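Local coordinates for protein polysaccharide Lyase Family 6 (Bacteroides cellulosilyticus, PDB 6QPS) that acts as an alginate lyase of polysaccharide lyase family 6, specific for mannuronic acid, and carries a bound calcium ion, at residues A212-I217 with F237-E242; D153-G158 with G177-Q182. All blocks are in the same frame, centred on the assembly; numbering follows the deposited sequence.

Interaction 1 (A212-I217 with F237-E242); sequences AEIIRI and FRCSGE. With CA (calcium ion), chain C.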
loop_
_atom_site.group_PDB
_atom_site.type_symbol
_atom_site.label_atom_id
_atom_site.label_comp_id
_atom_site.label_asym_id
_atom_site.label_seq_id
_atom_site.Cartn_x
_atom_site.Cartn_y
_atom_site.Cartn_z
ATOM N N ALA A 212 -9.964 -2.058 6.960
ATOM C CA ALA A 212 -9.381 -3.296 6.461
ATOM C C ALA A 212 -8.377 -2.998 5.346
ATOM O O ALA A 212 -8.197 -3.798 4.426
ATOM C CB ALA A 212 -10.464 -4.302 6.044
ATOM N N GLU A 213 -7.725 -1.831 5.414
ATOM C CA GLU A 213 -6.715 -1.439 4.438
ATOM C C GLU A 213 -5.525 -2.405 4.488
ATOM O O GLU A 213 -5.243 -3.038 5.511
ATOM C CB GLU A 213 -6.218 -0.029 4.763
ATOM C CG GLU A 213 -7.295 1.069 4.748
ATOM C CD GLU A 213 -8.004 1.331 6.091
ATOM O OE1 GLU A 213 -7.880 0.504 7.032
ATOM O OE2 GLU A 213 -8.719 2.378 6.185
ATOM N N ILE A 214 -4.788 -2.484 3.379
ATOM C CA ILE A 214 -3.520 -3.216 3.371
ATOM C C ILE A 214 -2.379 -2.333 3.877
ATOM O O ILE A 214 -1.654 -2.713 4.800
ATOM C CB ILE A 214 -3.216 -3.775 1.968
ATOM C CG1 ILE A 214 -4.356 -4.648 1.424
ATOM C CG2 ILE A 214 -1.914 -4.595 1.980
ATOM C CD1 ILE A 214 -4.757 -5.820 2.296
ATOM N N ILE A 215 -2.187 -1.152 3.277
ATOM C CA ILE A 215 -1.175 -0.197 3.720
ATOM C C ILE A 215 -1.845 1.141 4.016
ATOM O O ILE A 215 -2.661 1.627 3.220
ATOM C CB ILE A 215 -0.079 0.010 2.650
ATOM C CG1 ILE A 215 0.638 -1.281 2.270
ATOM C CG2 ILE A 215 0.949 1.075 3.097
ATOM C CD1 ILE A 215 1.658 -1.137 1.165
ATOM N N ARG A 216 -1.447 1.769 5.122
ATOM C CA ARG A 216 -1.842 3.136 5.455
ATOM C C ARG A 216 -0.570 3.915 5.776
ATOM O O ARG A 216 0.232 3.480 6.618
ATOM C CB ARG A 216 -2.824 3.207 6.631
ATOM C CG ARG A 216 -3.374 4.623 6.859
ATOM C CD ARG A 216 -4.014 4.710 8.233
ATOM N NE ARG A 216 -5.312 4.055 8.357
ATOM C CZ ARG A 216 -5.735 3.396 9.424
ATOM N NH1 ARG A 216 -4.944 3.184 10.462
ATOM N NH2 ARG A 216 -6.960 2.907 9.451
ATOM N N ILE A 217 -0.352 5.015 5.081
ATOM C CA ILE A 217 0.861 5.817 5.254
ATOM C C ILE A 217 0.491 7.088 6.015
ATOM O O ILE A 217 0.042 8.077 5.425
ATOM C CB ILE A 217 1.561 6.148 3.932
ATOM C CG1 ILE A 217 1.682 4.909 3.025
ATOM C CG2 ILE A 217 2.979 6.754 4.233
ATOM C CD1 ILE A 217 2.353 5.209 1.676
ATOM N N PHE A 237 -2.758 -8.838 -4.481
ATOM C CA PHE A 237 -3.510 -9.942 -5.107
ATOM C C PHE A 237 -4.765 -10.220 -4.289
ATOM O O PHE A 237 -4.681 -10.690 -3.146
ATOM C CB PHE A 237 -2.589 -11.167 -5.149
ATOM C CG PHE A 237 -3.226 -12.467 -5.605
ATOM C CD1 PHE A 237 -3.671 -13.406 -4.687
ATOM C CD2 PHE A 237 -3.286 -12.782 -6.954
ATOM C CE1 PHE A 237 -4.206 -14.633 -5.106
ATOM C CE2 PHE A 237 -3.831 -14.004 -7.381
ATOM C CZ PHE A 237 -4.291 -14.914 -6.470
ATOM N N ARG A 238 -5.925 -9.910 -4.861
ATOM C CA ARG A 238 -7.200 -10.180 -4.196
ATOM C C ARG A 238 -7.268 -9.487 -2.838
ATOM O O ARG A 238 -7.865 -10.002 -1.880
ATOM C CB ARG A 238 -7.467 -11.689 -4.133
ATOM C CG ARG A 238 -7.581 -12.252 -5.544
ATOM C CD ARG A 238 -7.776 -13.730 -5.537
ATOM N NE ARG A 238 -7.999 -14.209 -6.900
ATOM C CZ ARG A 238 -8.018 -15.487 -7.261
ATOM N NH1 ARG A 238 -7.804 -16.442 -6.357
ATOM N NH2 ARG A 238 -8.251 -15.799 -8.537
ATOM N N CYS A 239 -6.725 -8.260 -2.785
ATOM C CA CYS A 239 -6.809 -7.432 -1.577
ATOM C C CYS A 239 -8.141 -6.692 -1.604
ATOM O O CYS A 239 -8.263 -5.637 -2.240
ATOM C CB CYS A 239 -5.644 -6.449 -1.494
ATOM S SG CYS A 239 -3.988 -7.205 -1.484
ATOM N N SER A 240 -9.145 -7.236 -0.914
ATOM C CA SER A 240 -10.536 -6.840 -1.114
ATOM C C SER A 240 -11.244 -6.592 0.207
ATOM O O SER A 240 -12.461 -6.736 0.304
ATOM C CB SER A 240 -11.273 -7.886 -1.956
ATOM O OG SER A 240 -10.588 -8.016 -3.199
ATOM N N GLY A 241 -10.507 -6.163 1.226
ATOM C CA GLY A 241 -11.142 -5.907 2.510
ATOM C C GLY A 241 -12.091 -4.723 2.502
ATOM O O GLY A 241 -13.101 -4.734 3.222
ATOM N N GLU A 242 -11.744 -3.664 1.760
ATOM C CA GLU A 242 -12.492 -2.409 1.733
ATOM C C GLU A 242 -12.026 -1.592 0.532
ATOM O O GLU A 242 -11.133 -2.003 -0.211
ATOM C CB GLU A 242 -12.270 -1.616 3.018
ATOM C CG GLU A 242 -10.799 -1.263 3.259
ATOM C CD GLU A 242 -10.663 0.106 3.884
ATOM O OE1 GLU A 242 -10.599 1.105 3.133
ATOM O OE2 GLU A 242 -10.628 0.176 5.136
HETATM CA CA CA C . -10.566 2.832 4.795
HETATM O O HOH W 1 -7.956 -4.784 1.738
HETATM O O HOH W 2 -10.699 4.960 5.984
HETATM O O HOH W 3 -12.383 3.675 3.358
#
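Glu242 reaches Glu213 with its CG set between the backbone N and the carbonyl carbon (chi1 60°), while Glu213, whose first side-chain bond leads away from 237-242, bends at chi2 (90°) and brings its carboxylate back. The two acid groups converge on one calcium ion with their planes 42° apart. Glu242 chelates it with both oxygens, OE1 at 2.4 Å and the looser OE2 at 2.7 Å from the calcium, whereas Glu213 uses OE2 alone, 2.4 Å from the metal. The cation lets Glu213 OE2 and Glu242 OE2 lie only 3.1 Å apart, which two acceptors would otherwise resist. Asn210, Glu244 and two waters complete the shell.

Glu242 OE2 is also fixed by the backbone: Ala212 N donates to it at 3.0 Å, a fairly straight bond on the anti side and a little out of the carboxylate plane, and Gly211 N is a further donor. Farther from the metal, a water accepts from Gly241 N and donates to Ala212 O, tying the two backbones, and Ile214 CG1 lies 3.7 Å from Cys239 CB in an apolar patch that Phe201 adjoins. Glu213 OE1 is near Arg216 NH2 but well out of the guanidinium plane, a charge-only attraction. Calcium bound by acids and an asparagine on successive turns of a parallel beta-helix recalls the related chondroitinase B, where the metal serves substrate binding and catalysis; a similar role is likely.

Interaction 2 (D153-G158 with G177-Q182); sequences DEYWVG and GGLVLQ
Val157 and Gly158 pair in parallel with Leu181 and Gln182, one turn of the beta-helix laid on the next, and the residues before them keep the same spacing through a loop and a corner at Trp156. The backbone does most of the joining. Glu154 N donates to Gly177 O at 3.0 Å, and Trp156 N to Leu179 O, also 3.0 Å. Val157 N bonds to Val180 O at 3.0 Å, more bent than the others, and Gln182 N returns to Val157 O at 2.9 Å. Between the first two bonds, Gly178 CA points a hydrogen at Glu154 O; its phi is positive, and a CB here would run into Glu154 O and the preceding carbonyl.

Side chains at matching positions pack on one another. Leu179 CB sits over one face of the Tyr155 ring, 3.9 Å from its centroid and 10° off the normal, a CH-pi contact in which the two side chains run alongside. From further along, Gln182 also lies beside this ring: its chain, bent at chi2 (75°), brings OE1 to 3.7 Å from Tyr155 CE2, with amide and ring planes 24° apart. Tyr155 OH and Gln182 OE1 both hydrogen-bond to Arg216 NH1, so one guanidinium nitrogen ties both polar ends. On the face opposite Gln182, Val157 CG1 touches Leu181 CD1 at 3.6 Å, while at the corner Trp156 CE3 and Val180 CG1 stand 4.2 Å apart and the indole NE1 is held by Cys140 O.

Strand 155-159 thus lies between strand 115-118, bonded through Trp156 and Gly158 to Ile117, and strand 181-183, which in turn pairs with 215-218; Trp156 and Val157 also pack on Ile137 of strand 131-138.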
loop_
_atom_site.group_PDB
_atom_site.type_symbol
_atom_site.label_atom_id
_atom_site.label_comp_id
_atom_site.label_asym_id
_atom_site.label_seq_id
_atom_site.Cartn_x
_atom_site.Cartn_y
_atom_site.Cartn_z
ATOM N N ASP A 153 -9.514 -5.276 16.778
ATOM C CA ASP A 153 -8.599 -4.586 15.881
ATOM C C ASP A 153 -7.180 -4.990 16.226
ATOM O O ASP A 153 -6.776 -4.926 17.393
ATOM C CB ASP A 153 -8.750 -3.078 16.105
ATOM C CG ASP A 153 -8.631 -2.274 14.843
ATOM O OD1 ASP A 153 -8.471 -2.862 13.756
ATOM O OD2 ASP A 153 -8.706 -1.031 14.949
ATOM N N GLU A 154 -6.418 -5.391 15.219
ATOM C CA GLU A 154 -4.999 -5.657 15.430
ATOM C C GLU A 154 -4.241 -5.369 14.141
ATOM O O GLU A 154 -4.750 -5.627 13.045
ATOM C CB GLU A 154 -4.702 -7.087 15.935
ATOM C CG GLU A 154 -5.150 -8.207 15.008
ATOM C CD GLU A 154 -5.098 -9.600 15.641
ATOM O OE1 GLU A 154 -4.667 -9.747 16.817
ATOM O OE2 GLU A 154 -5.492 -10.557 14.945
ATOM N N TYR A 155 -3.050 -4.786 14.270
ATOM C CA TYR A 155 -2.235 -4.417 13.122
ATOM C C TYR A 155 -1.049 -5.366 13.046
ATOM O O TYR A 155 -0.384 -5.613 14.058
ATOM C CB TYR A 155 -1.707 -2.975 13.258
ATOM C CG TYR A 155 -2.698 -1.836 13.117
ATOM C CD1 TYR A 155 -4.070 -2.028 13.168
ATOM C CD2 TYR A 155 -2.230 -0.540 12.927
ATOM C CE1 TYR A 155 -4.956 -0.959 13.021
ATOM C CE2 TYR A 155 -3.084 0.513 12.792
ATOM C CZ TYR A 155 -4.450 0.330 12.858
ATOM O OH TYR A 155 -5.311 1.403 12.751
ATOM N N TRP A 156 -0.711 -5.851 11.848
ATOM C CA TRP A 156 0.356 -6.849 11.741
ATOM C C TRP A 156 1.750 -6.235 11.912
ATOM O O TRP A 156 2.525 -6.672 12.769
ATOM C CB TRP A 156 0.228 -7.649 10.441
ATOM C CG TRP A 156 -0.816 -8.758 10.547
ATOM C CD1 TRP A 156 -1.575 -9.076 11.650
ATOM C CD2 TRP A 156 -1.204 -9.677 9.518
ATOM N NE1 TRP A 156 -2.423 -10.114 11.352
ATOM C CE2 TRP A 156 -2.185 -10.521 10.062
ATOM C CE3 TRP A 156 -0.818 -9.864 8.189
ATOM C CZ2 TRP A 156 -2.780 -11.536 9.322
ATOM C CZ3 TRP A 156 -1.388 -10.904 7.468
ATOM C CH2 TRP A 156 -2.355 -11.714 8.031
ATOM N N VAL A 157 2.075 -5.223 11.109
ATOM C CA VAL A 157 3.392 -4.583 11.109
ATOM C C VAL A 157 3.228 -3.068 11.232
ATOM O O VAL A 157 2.488 -2.448 10.460
ATOM C CB VAL A 157 4.187 -4.930 9.835
ATOM C CG1 VAL A 157 5.571 -4.286 9.873
ATOM C CG2 VAL A 157 4.291 -6.421 9.650
ATOM N N GLY A 158 3.902 -2.485 12.225
ATOM C CA GLY A 158 3.940 -1.046 12.391
ATOM C C GLY A 158 5.333 -0.487 12.159
ATOM O O GLY A 158 6.265 -0.762 12.927
ATOM N N GLY A 177 -10.264 -7.054 11.715
ATOM C CA GLY A 177 -10.029 -5.664 11.397
ATOM C C GLY A 177 -8.618 -5.208 11.727
ATOM O O GLY A 177 -7.979 -5.747 12.645
ATOM N N GLY A 178 -8.147 -4.196 10.998
ATOM C CA GLY A 178 -6.832 -3.623 11.219
ATOM C C GLY A 178 -5.913 -3.720 10.026
ATOM O O GLY A 178 -6.144 -4.502 9.103
ATOM N N LEU A 179 -4.851 -2.923 10.054
ATOM C CA LEU A 179 -3.910 -2.828 8.950
ATOM C C LEU A 179 -3.000 -4.052 8.843
ATOM O O LEU A 179 -2.572 -4.621 9.846
ATOM C CB LEU A 179 -3.034 -1.593 9.176
ATOM C CG LEU A 179 -3.458 -0.308 8.454
ATOM C CD1 LEU A 179 -3.210 -0.465 6.934
ATOM C CD2 LEU A 179 -4.875 0.118 8.785
ATOM N N VAL A 180 -2.656 -4.416 7.599
ATOM C CA VAL A 180 -1.497 -5.282 7.385
ATOM C C VAL A 180 -0.215 -4.516 7.728
ATOM O O VAL A 180 0.630 -4.992 8.500
ATOM C CB VAL A 180 -1.476 -5.862 5.952
ATOM C CG1 VAL A 180 -0.163 -6.573 5.671
ATOM C CG2 VAL A 180 -2.659 -6.804 5.742
ATOM N N LEU A 181 -0.075 -3.305 7.191
ATOM C CA LEU A 181 1.148 -2.516 7.331
ATOM C C LEU A 181 0.796 -1.045 7.527
ATOM O O LEU A 181 0.331 -0.373 6.595
ATOM C CB LEU A 181 2.050 -2.731 6.120
ATOM C CG LEU A 181 3.368 -1.985 6.027
ATOM C CD1 LEU A 181 4.199 -2.209 7.226
ATOM C CD2 LEU A 181 4.143 -2.435 4.775
ATOM N N GLN A 182 1.042 -0.548 8.738
ATOM C CA GLN A 182 0.866 0.861 9.064
ATOM C C GLN A 182 2.215 1.561 9.156
ATOM O O GLN A 182 3.127 1.086 9.851
ATOM C CB GLN A 182 0.175 0.993 10.419
ATOM C CG GLN A 182 0.091 2.416 10.974
ATOM C CD GLN A 182 -0.952 3.258 10.257
ATOM O OE1 GLN A 182 -2.104 2.862 10.126
ATOM N NE2 GLN A 182 -0.549 4.446 9.804
#

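Overall arrangement
Both contacts are buried, and they are neighbours along the beta-helix axis: interaction 2 pairs 155-159 with 181-183, while interaction 1 joins the approach to 215-218, the next strand over, to the loop before 244-249. Their chemistry differs with place. Interaction 2 is repetitive backbone pairing, with side chains from matching positions of successive turns packed together; interaction 1 has a single direct hydrogen bond and depends on a metal, a bridging water and acidic groups in the loops next to the strands. Arg216 is the residue common to both. Leu179 packs beside Glu213 as well, so the ordered turns of 153-158 and 177-182 adjoin the calcium site.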